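Local coordinates for F5/8 type C domain protein (Bacteroides ovatus, PDB 4ZRX) that is probably an alpha-L-fucosidase, removing terminal alpha-L-fucose from glycans with a TIM-barrel hydrolase domain that is followed by beta-sandwich domains, at residues A38-E43 against W282-V287; E238-V243 against G320-L325; E393-G398 against I423-M428. All blocks are in the same frame, centred on the assembly; numbering follows the deposited sequence.

Contact 1. Residues A38-E43 against W282-V287; sequences AWQQME and WYPSEV. With EDO (1,2-ethanediol), chain F.
With CG anti to the backbone N (chi1 171°), Trp39 sends its indole from helix 34-42 toward 282-287, and Glu286, whose CG is likewise anti to its own N (chi1 -171°), comes back to meet it. Glu286 CB lies 3.7 Å from Trp39 CZ2, while Glu286 OE2 stands at the ring edge, 3.5 Å from Trp39 NE1, with ring and carboxylate planes 49° apart. The other carboxylate oxygen, OE1, is hydrogen-bonded to Trp183, and the indole N-H has a weak bond to Glu181. Farther round the rim, Ser285 O sits in the ring plane 3.5 Å from Trp39 CH2. Pro284 CG packs obliquely against Trp39 CZ3 at 3.5 Å. The indole also touches Val216 and Val324, near the N-terminal ends of two TIM-barrel strands, which places it at the N-terminal end of the barrel. An alanine in place of Trp39 would probably leave Pro284 CG and the Glu286 chain without their aromatic neighbour and open a gap at that end. Gln40 joins the segments through two waters: one links its NE2 (2.9 Å) to Ser285 O (2.8 Å), and the second links Gln40 OE1 to the indole N-H of Trp282.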
loop_
_atom_site.group_PDB
_atom_site.type_symbol
_atom_site.label_atom_id
_atom_site.label_comp_id
_atom_site.label_asym_id
_atom_site.label_seq_id
_atom_site.Cartn_x
_atom_site.Cartn_y
_atom_site.Cartn_z
ATOM N N ALA A 38 3.453 1.074 -20.664
ATOM C CA ALA A 38 2.879 2.391 -20.356
ATOM C C ALA A 38 2.258 2.419 -18.947
ATOM O O ALA A 38 2.395 3.374 -18.181
ATOM C CB ALA A 38 1.828 2.769 -21.421
ATOM N N TRP A 39 1.577 1.341 -18.583
ATOM C CA TRP A 39 1.003 1.242 -17.240
ATOM C C TRP A 39 2.069 1.381 -16.170
ATOM O O TRP A 39 1.906 2.142 -15.205
ATOM C CB TRP A 39 0.230 -0.080 -17.143
ATOM C CG TRP A 39 -0.229 -0.406 -15.745
ATOM C CD1 TRP A 39 -1.381 -0.028 -15.112
ATOM C CD2 TRP A 39 0.475 -1.215 -14.835
ATOM N NE1 TRP A 39 -1.408 -0.530 -13.833
ATOM C CE2 TRP A 39 -0.265 -1.232 -13.624
ATOM C CE3 TRP A 39 1.707 -1.851 -14.887
ATOM C CZ2 TRP A 39 0.186 -1.950 -12.486
ATOM C CZ3 TRP A 39 2.134 -2.564 -13.772
ATOM C CH2 TRP A 39 1.363 -2.580 -12.594
ATOM N N GLN A 40 3.174 0.674 -16.362
ATOM C CA GLN A 40 4.285 0.641 -15.423
ATOM C C GLN A 40 4.835 2.069 -15.200
ATOM O O GLN A 40 5.178 2.456 -14.100
ATOM C CB GLN A 40 5.405 -0.249 -15.973
ATOM C CG GLN A 40 6.468 -0.604 -14.979
ATOM C CD GLN A 40 6.085 -1.781 -14.142
ATOM O OE1 GLN A 40 6.022 -2.873 -14.645
ATOM N NE2 GLN A 40 5.803 -1.564 -12.861
ATOM N N GLN A 41 4.889 2.838 -16.270
ATOM C CA GLN A 41 5.398 4.206 -16.218
ATOM C C GLN A 41 4.584 5.117 -15.375
ATOM O O GLN A 41 5.126 6.123 -14.867
ATOM C CB GLN A 41 5.553 4.861 -17.567
ATOM C CG GLN A 41 6.176 4.031 -18.611
ATOM C CD GLN A 41 7.515 3.614 -18.325
ATOM O OE1 GLN A 41 8.382 4.447 -18.025
ATOM N NE2 GLN A 41 7.781 2.282 -18.437
HETATM N N MSE A 42 3.299 4.818 -15.184
HETATM C CA MSE A 42 2.505 5.700 -14.327
HETATM C C MSE A 42 3.016 5.783 -12.930
HETATM O O MSE A 42 2.951 6.857 -12.339
HETATM C CB MSE A 42 1.035 5.283 -14.312
HETATM C CG MSE A 42 0.397 5.276 -15.677
HETATM SE SE MSE A 42 -1.537 4.978 -15.533
HETATM C CE MSE A 42 -1.445 3.169 -14.956
ATOM N N GLU A 43 3.391 4.643 -12.351
ATOM C CA GLU A 43 3.949 4.476 -11.018
ATOM C C GLU A 43 2.968 4.671 -9.889
ATOM O O GLU A 43 3.000 3.878 -8.944
ATOM C CB GLU A 43 5.179 5.369 -10.725
ATOM C CG GLU A 43 6.331 5.157 -11.672
ATOM C CD GLU A 43 7.601 5.934 -11.316
ATOM O OE1 GLU A 43 7.573 6.778 -10.365
ATOM O OE2 GLU A 43 8.588 5.771 -12.085
ATOM N N TRP A 282 4.598 -12.151 -18.528
ATOM C CA TRP A 282 4.884 -10.782 -18.066
ATOM C C TRP A 282 3.592 -10.330 -17.384
ATOM O O TRP A 282 2.519 -10.105 -18.015
ATOM C CB TRP A 282 5.299 -9.807 -19.184
ATOM C CG TRP A 282 5.771 -8.521 -18.546
ATOM C CD1 TRP A 282 5.020 -7.475 -18.189
ATOM C CD2 TRP A 282 7.100 -8.227 -18.090
ATOM N NE1 TRP A 282 5.748 -6.561 -17.501
ATOM C CE2 TRP A 282 7.049 -6.970 -17.464
ATOM C CE3 TRP A 282 8.321 -8.892 -18.160
ATOM C CZ2 TRP A 282 8.185 -6.344 -16.940
ATOM C CZ3 TRP A 282 9.461 -8.270 -17.618
ATOM C CH2 TRP A 282 9.366 -6.993 -17.028
ATOM N N TYR A 283 3.651 -10.220 -16.061
ATOM C CA TYR A 283 2.414 -10.069 -15.250
ATOM C C TYR A 283 2.853 -9.301 -14.039
ATOM O O TYR A 283 3.173 -9.873 -13.018
ATOM C CB TYR A 283 1.883 -11.451 -14.953
ATOM C CG TYR A 283 0.505 -11.579 -14.331
ATOM C CD1 TYR A 283 -0.554 -10.724 -14.700
ATOM C CD2 TYR A 283 0.224 -12.631 -13.463
ATOM C CE1 TYR A 283 -1.808 -10.838 -14.136
ATOM C CE2 TYR A 283 -1.071 -12.751 -12.885
ATOM C CZ TYR A 283 -2.078 -11.877 -13.263
ATOM O OH TYR A 283 -3.369 -12.044 -12.759
ATOM N N PRO A 284 2.883 -7.978 -14.156
ATOM C CA PRO A 284 3.549 -7.166 -13.171
ATOM C C PRO A 284 2.667 -6.737 -12.028
ATOM O O PRO A 284 1.491 -6.564 -12.192
ATOM C CB PRO A 284 3.982 -5.939 -13.977
ATOM C CG PRO A 284 2.888 -5.770 -14.981
ATOM C CD PRO A 284 2.603 -7.192 -15.389
ATOM N N SER A 285 3.311 -6.577 -10.889
ATOM C CA SER A 285 2.672 -6.338 -9.597
ATOM C C SER A 285 2.109 -4.943 -9.408
ATOM O O SER A 285 2.807 -3.975 -9.708
ATOM C CB SER A 285 3.745 -6.556 -8.520
ATOM O OG SER A 285 3.253 -6.256 -7.240
ATOM N N GLU A 286 0.885 -4.863 -8.868
ATOM C CA GLU A 286 0.279 -3.642 -8.459
ATOM C C GLU A 286 -0.035 -3.745 -6.977
ATOM O O GLU A 286 -0.724 -4.678 -6.523
ATOM C CB GLU A 286 -0.999 -3.428 -9.268
ATOM C CG GLU A 286 -1.658 -2.064 -9.112
ATOM C CD GLU A 286 -3.005 -2.043 -9.849
ATOM O OE1 GLU A 286 -3.932 -2.780 -9.436
ATOM O OE2 GLU A 286 -3.120 -1.337 -10.869
ATOM N N VAL A 287 0.468 -2.768 -6.222
ATOM C CA VAL A 287 0.256 -2.663 -4.783
ATOM C C VAL A 287 -0.938 -1.747 -4.536
ATOM O O VAL A 287 -0.885 -0.588 -4.900
ATOM C CB VAL A 287 1.504 -2.114 -4.100
ATOM C CG1 VAL A 287 1.223 -1.678 -2.610
ATOM C CG2 VAL A 287 2.617 -3.095 -4.176
HETATM C C1 EDO F . 9.836 9.071 -9.189
HETATM O O1 EDO F . 9.345 8.744 -10.511
HETATM C C2 EDO F . 10.530 7.914 -8.437
HETATM O O2 EDO F . 11.889 7.813 -8.893
HETATM O O HOH W 1 5.109 -3.916 -11.304
HETATM O O HOH W 2 5.092 -3.769 -17.077
#

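Contact 2. Residues E238-V243 against G320-L325; sequences EWNATV and GYNSVL
Glu238 and Asn322 bring the two loops nearest, their CA atoms 6.4 Å apart, and Asn322 holds a left-handed backbone conformation (phi 65°, psi 34°). Its CG is anti to the backbone N, and Asn322 ND2 donates to Glu238 O at 3.1 Å; the acceptor lies in the amide plane of Asn322, although the N-H approach is bent and the donor is tilted from the carbonyl plane. Asn240 meets Asn322 tip to tip, the amides turned 46° apart. Their ND2 atoms, two donors, stand 3.3 Å apart without bonding. Asn240 ND2 instead makes a weak bond to Asn322 O (3.4 Å) and gives a hydrogen to a water that bridges to Asn322 OD1. Both amide oxygens have outside donors, Ser285 N for Asn240 OD1 and Tyr425 N for Asn322 OD1. Glu238 packs its CB 3.6 Å from Tyr321 O, and a water joins its OE1 to Tyr321 O and Ser323 OG. Arg225 and Arg235 form salt bridges with the same carboxylate, and Ser323 OG is hydrogen-bonded to Ser285. This water-bridged polar contact lies at the N-terminal end of the TIM barrel, where strands 241-242 and 324-328 both pair with strand 279-290.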
loop_
_atom_site.group_PDB
_atom_site.type_symbol
_atom_site.label_atom_id
_atom_site.label_comp_id
_atom_site.label_asym_id
_atom_site.label_seq_id
_atom_site.Cartn_x
_atom_site.Cartn_y
_atom_site.Cartn_z
ATOM N N GLU A 238 11.103 -8.909 -6.655
ATOM C CA GLU A 238 9.850 -8.862 -7.400
ATOM C C GLU A 238 10.099 -9.193 -8.867
ATOM O O GLU A 238 10.634 -8.337 -9.630
ATOM C CB GLU A 238 9.171 -7.515 -7.241
ATOM C CG GLU A 238 7.735 -7.472 -7.829
ATOM C CD GLU A 238 6.713 -8.274 -7.049
ATOM O OE1 GLU A 238 6.323 -7.892 -5.912
ATOM O OE2 GLU A 238 6.254 -9.358 -7.523
ATOM N N TRP A 239 9.751 -10.428 -9.226
ATOM C CA TRP A 239 9.825 -10.952 -10.608
ATOM C C TRP A 239 8.505 -10.669 -11.319
ATOM O O TRP A 239 7.470 -11.234 -10.977
ATOM C CB TRP A 239 10.085 -12.454 -10.609
ATOM C CG TRP A 239 11.494 -12.766 -10.315
ATOM C CD1 TRP A 239 11.993 -13.249 -9.162
ATOM C CD2 TRP A 239 12.625 -12.504 -11.161
ATOM N NE1 TRP A 239 13.340 -13.314 -9.222
ATOM C CE2 TRP A 239 13.763 -12.874 -10.438
ATOM C CE3 TRP A 239 12.776 -11.990 -12.442
ATOM C CZ2 TRP A 239 15.044 -12.742 -10.932
ATOM C CZ3 TRP A 239 14.062 -11.838 -12.942
ATOM C CH2 TRP A 239 15.189 -12.241 -12.170
ATOM N N ASN A 240 8.540 -9.759 -12.284
ATOM C CA ASN A 240 7.381 -9.528 -13.132
ATOM C C ASN A 240 7.340 -10.422 -14.332
ATOM O O ASN A 240 6.321 -10.526 -15.018
ATOM C CB ASN A 240 7.287 -8.051 -13.438
ATOM C CG ASN A 240 6.859 -7.239 -12.215
ATOM O OD1 ASN A 240 6.178 -7.774 -11.312
ATOM N ND2 ASN A 240 7.246 -6.030 -12.171
ATOM N N ALA A 241 8.467 -11.061 -14.626
ATOM C CA ALA A 241 8.504 -12.238 -15.468
ATOM C C ALA A 241 8.278 -13.404 -14.474
ATOM O O ALA A 241 9.184 -13.787 -13.740
ATOM C CB ALA A 241 9.880 -12.378 -16.174
ATOM N N THR A 242 7.050 -13.899 -14.411
ATOM C CA THR A 242 6.598 -14.723 -13.307
ATOM C C THR A 242 5.984 -16.037 -13.771
ATOM O O THR A 242 5.420 -16.154 -14.898
ATOM C CB THR A 242 5.571 -13.949 -12.401
ATOM O OG1 THR A 242 5.166 -14.815 -11.353
ATOM C CG2 THR A 242 4.337 -13.445 -13.185
ATOM N N VAL A 243 6.149 -17.051 -12.939
ATOM C CA VAL A 243 5.513 -18.355 -13.159
ATOM C C VAL A 243 4.031 -18.355 -12.755
ATOM O O VAL A 243 3.305 -19.338 -13.015
ATOM C CB VAL A 243 6.252 -19.448 -12.394
ATOM C CG1 VAL A 243 7.677 -19.506 -12.796
ATOM C CG2 VAL A 243 6.143 -19.275 -10.872
ATOM N N GLY A 320 9.270 1.807 -5.095
ATOM C CA GLY A 320 10.651 1.419 -4.885
ATOM C C GLY A 320 10.973 -0.058 -4.905
ATOM O O GLY A 320 12.157 -0.419 -4.778
ATOM N N TYR A 321 9.951 -0.910 -5.010
ATOM C CA TYR A 321 10.065 -2.349 -5.064
ATOM C C TYR A 321 9.474 -2.881 -6.379
ATOM O O TYR A 321 8.970 -4.009 -6.433
ATOM C CB TYR A 321 9.326 -2.997 -3.895
ATOM C CG TYR A 321 9.990 -2.997 -2.521
ATOM C CD1 TYR A 321 11.223 -2.387 -2.260
ATOM C CD2 TYR A 321 9.374 -3.710 -1.484
ATOM C CE1 TYR A 321 11.780 -2.432 -0.976
ATOM C CE2 TYR A 321 9.933 -3.758 -0.196
ATOM C CZ TYR A 321 11.108 -3.111 0.027
ATOM O OH TYR A 321 11.701 -3.107 1.287
ATOM N N ASN A 322 9.555 -2.113 -7.455
ATOM C CA ASN A 322 9.180 -2.603 -8.772
ATOM C C ASN A 322 7.678 -2.946 -8.870
ATOM O O ASN A 322 7.324 -3.919 -9.552
ATOM C CB ASN A 322 10.082 -3.779 -9.148
ATOM C CG ASN A 322 9.979 -4.193 -10.615
ATOM O OD1 ASN A 322 9.696 -3.394 -11.507
ATOM N ND2 ASN A 322 10.189 -5.472 -10.852
ATOM N N SER A 323 6.856 -2.186 -8.171
ATOM C CA SER A 323 5.388 -2.260 -8.283
ATOM C C SER A 323 4.867 -0.867 -8.635
ATOM O O SER A 323 5.465 0.154 -8.338
ATOM C CB SER A 323 4.702 -2.729 -7.007
ATOM O OG SER A 323 4.890 -4.153 -6.811
ATOM N N VAL A 324 3.674 -0.851 -9.185
ATOM C CA VAL A 324 2.875 0.389 -9.225
ATOM C C VAL A 324 2.145 0.533 -7.901
ATOM O O VAL A 324 1.654 -0.482 -7.346
ATOM C CB VAL A 324 1.843 0.315 -10.407
ATOM C CG1 VAL A 324 0.753 1.366 -10.301
ATOM C CG2 VAL A 324 2.570 0.487 -11.763
ATOM N N LEU A 325 2.027 1.758 -7.381
ATOM C CA LEU A 325 1.267 1.998 -6.181
ATOM C C LEU A 325 -0.120 2.590 -6.545
ATOM O O LEU A 325 -0.181 3.689 -7.107
ATOM C CB LEU A 325 1.989 2.932 -5.247
ATOM C CG LEU A 325 1.263 3.405 -4.025
ATOM C CD1 LEU A 325 0.808 2.231 -3.162
ATOM C CD2 LEU A 325 2.085 4.390 -3.222
HETATM O O HOH W 3 6.816 -5.348 -5.243
HETATM O O HOH W 1 5.109 -3.916 -11.304
HETATM O O HOH W 4 8.412 -4.075 -14.014
#

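Contact 3. Residues E393-G398 against I423-M428; sequences EDITKG and IGYKRM. With EDO (1,2-ethanediol), chain F.
Glu393 grips Gly424 twice, once with its backbone and once with its own side chain. Glu393 N donates to Gly424 O at 2.9 Å, while Gly424 N donates to Glu393 OE2 at 2.7 Å, a nearly straight bond (163°) that meets the carboxylate on its anti side. Glu393 CG lies beside its own backbone N (chi1 -79°), and the extended chain beyond it brings the carboxylate to the peptide it binds. OE2 also takes a hydrogen from a water at 2.6 Å, which accepts in turn from Ile423 N. Glu393 OE1 accepts from Arg400 N and Val401 N, so several N-H groups surround the carboxylate and would probably favour its charged form. The contact lies at one end of a beta-sandwich domain, where antiparallel neighbours 388-393 and 427-431 run into loops, and Ile423 packs on residues of both sheets. At the backbone angles of Gly424 a CB would press against the carbonyl oxygen of Ile423. Ile395 covers the same turn: CG2 lies 3.6 Å from Gly424 C, and CD1 is 4.0 Å from Tyr425 CB, near the edge of the phenol ring. Asp394 shapes the turn that carries Ile395, its OD1 accepting from Thr396 N (3.2 Å) in an Asx turn and from Thr396 OG1 (2.6 Å), both from the same face of the Asp394 carboxylate plane. A second water donates to both Glu393 O and Tyr425 O.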
loop_
_atom_site.group_PDB
_atom_site.type_symbol
_atom_site.label_atom_id
_atom_site.label_comp_id
_atom_site.label_asym_id
_atom_site.label_seq_id
_atom_site.Cartn_x
_atom_site.Cartn_y
_atom_site.Cartn_z
ATOM N N GLU A 393 16.285 -1.040 -14.828
ATOM C CA GLU A 393 16.678 -1.862 -15.957
ATOM C C GLU A 393 15.867 -1.482 -17.170
ATOM O O GLU A 393 14.714 -1.058 -17.073
ATOM C CB GLU A 393 16.379 -3.367 -15.702
ATOM C CG GLU A 393 17.290 -4.083 -14.885
ATOM C CD GLU A 393 16.847 -5.535 -14.666
ATOM O OE1 GLU A 393 17.236 -6.370 -15.480
ATOM O OE2 GLU A 393 16.179 -5.847 -13.673
ATOM N N ASP A 394 16.411 -1.766 -18.344
ATOM C CA ASP A 394 15.651 -1.615 -19.536
ATOM C C ASP A 394 14.745 -2.789 -19.779
ATOM O O ASP A 394 15.092 -3.699 -20.589
ATOM C CB ASP A 394 16.574 -1.464 -20.761
ATOM C CG ASP A 394 15.825 -1.216 -22.034
ATOM O OD1 ASP A 394 14.569 -1.070 -21.999
ATOM O OD2 ASP A 394 16.534 -1.159 -23.123
ATOM N N ILE A 395 13.536 -2.713 -19.215
ATOM C CA ILE A 395 12.634 -3.848 -19.214
ATOM C C ILE A 395 12.013 -4.092 -20.597
ATOM O O ILE A 395 11.365 -5.113 -20.807
ATOM C CB ILE A 395 11.556 -3.758 -18.115
ATOM C CG1 ILE A 395 10.763 -2.473 -18.263
ATOM C CG2 ILE A 395 12.205 -3.890 -16.743
ATOM C CD1 ILE A 395 9.510 -2.464 -17.420
ATOM N N THR A 396 12.259 -3.202 -21.554
ATOM C CA THR A 396 11.903 -3.491 -22.960
ATOM C C THR A 396 12.658 -4.648 -23.524
ATOM O O THR A 396 12.315 -5.114 -24.609
ATOM C CB THR A 396 12.015 -2.241 -23.951
ATOM O OG1 THR A 396 13.387 -1.911 -24.208
ATOM C CG2 THR A 396 11.306 -1.054 -23.381
ATOM N N LYS A 397 13.732 -5.078 -22.848
ATOM C CA LYS A 397 14.507 -6.209 -23.236
ATOM C C LYS A 397 14.454 -7.319 -22.215
ATOM O O LYS A 397 15.176 -8.295 -22.314
ATOM C CB LYS A 397 15.943 -5.749 -23.491
ATOM C CG LYS A 397 16.030 -4.696 -24.571
ATOM C CD LYS A 397 17.447 -4.348 -24.902
ATOM C CE LYS A 397 17.426 -3.286 -26.011
ATOM N NZ LYS A 397 18.707 -2.584 -26.097
ATOM N N GLY A 398 13.604 -7.182 -21.199
ATOM C CA GLY A 398 13.396 -8.235 -20.220
ATOM C C GLY A 398 13.836 -7.851 -18.826
ATOM O O GLY A 398 14.507 -6.809 -18.620
ATOM N N ILE A 423 15.961 -5.705 -9.926
ATOM C CA ILE A 423 15.776 -4.296 -10.140
ATOM C C ILE A 423 14.452 -4.090 -10.869
ATOM O O ILE A 423 13.521 -3.634 -10.281
ATOM C CB ILE A 423 16.974 -3.665 -10.890
ATOM C CG1 ILE A 423 18.210 -3.753 -10.002
ATOM C CG2 ILE A 423 16.644 -2.249 -11.253
ATOM C CD1 ILE A 423 19.470 -3.287 -10.660
ATOM N N GLY A 424 14.364 -4.540 -12.123
ATOM C CA GLY A 424 13.114 -4.393 -12.850
ATOM C C GLY A 424 12.929 -2.974 -13.347
ATOM O O GLY A 424 13.877 -2.253 -13.682
ATOM N N TYR A 425 11.672 -2.541 -13.338
ATOM C CA TYR A 425 11.387 -1.188 -13.719
ATOM C C TYR A 425 12.063 -0.142 -12.856
ATOM O O TYR A 425 12.648 0.848 -13.377
ATOM C CB TYR A 425 9.870 -0.953 -13.735
ATOM C CG TYR A 425 9.501 0.471 -13.950
ATOM C CD1 TYR A 425 9.658 1.068 -15.163
ATOM C CD2 TYR A 425 9.142 1.253 -12.859
ATOM C CE1 TYR A 425 9.363 2.430 -15.332
ATOM C CE2 TYR A 425 8.868 2.555 -13.008
ATOM C CZ TYR A 425 8.979 3.136 -14.236
ATOM O OH TYR A 425 8.724 4.484 -14.324
ATOM N N LYS A 426 12.051 -0.357 -11.560
ATOM C CA LYS A 426 12.599 0.595 -10.599
ATOM C C LYS A 426 12.786 -0.097 -9.281
ATOM O O LYS A 426 11.889 -0.760 -8.799
ATOM C CB LYS A 426 11.707 1.787 -10.459
ATOM C CG LYS A 426 12.217 2.905 -9.607
ATOM C CD LYS A 426 11.424 4.184 -9.761
ATOM C CE LYS A 426 11.749 4.830 -11.055
ATOM N NZ LYS A 426 11.142 6.210 -11.227
ATOM N N ARG A 427 13.953 0.125 -8.673
ATOM C CA ARG A 427 14.271 -0.373 -7.349
ATOM C C ARG A 427 14.994 0.746 -6.608
ATOM O O ARG A 427 15.919 1.391 -7.178
ATOM C CB ARG A 427 15.173 -1.569 -7.445
ATOM C CG ARG A 427 15.686 -2.139 -6.099
ATOM C CD ARG A 427 14.578 -2.629 -5.204
ATOM N NE ARG A 427 15.061 -3.613 -4.218
ATOM C CZ ARG A 427 15.311 -3.378 -2.932
ATOM N NH1 ARG A 427 15.058 -2.237 -2.314
ATOM N NH2 ARG A 427 15.731 -4.398 -2.197
HETATM N N MSE A 428 14.540 1.016 -5.393
HETATM C CA MSE A 428 15.170 2.026 -4.559
HETATM C C MSE A 428 15.690 1.408 -3.275
HETATM O O MSE A 428 15.071 0.503 -2.704
HETATM C CB MSE A 428 14.266 3.194 -4.274
HETATM C CG MSE A 428 13.906 3.880 -5.540
HETATM SE SE MSE A 428 12.953 5.574 -5.479
HETATM C CE MSE A 428 11.172 4.918 -5.378
HETATM C C1 EDO F . 9.836 9.071 -9.189
HETATM O O1 EDO F . 9.345 8.744 -10.511
HETATM C C2 EDO F . 10.530 7.914 -8.437
HETATM O O2 EDO F . 11.889 7.813 -8.893
HETATM O O HOH W 5 15.512 -7.725 -11.967
HETATM O O HOH W 6 12.909 0.679 -16.230
#

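In the fold
From the N terminus, helix 34-42 opens contact 1, which stays open while the chain runs through the barrel to 238-243, where contact 2 begins. Contact 1 closes at 282-287 and contact 2 at 320-325, so the two cross; both engage one barrel sheet, and Glu43 O bonds to Leu325 N (2.8 Å) beside them. Contact 3 comes in series after both, closing a loop of two dozen residues within the sandwich domain. Its 423-428 segment ties the two domains together: Tyr425 OH and Lys426 NZ both reach Glu43 OE2 of contact 1, and Met428 N is 2.8 Å from Gly320 O of contact 2. An ethanediol, probably from crystallisation, also touches contacts 1 and 3, bonding to Glu43 and weakly to Lys426.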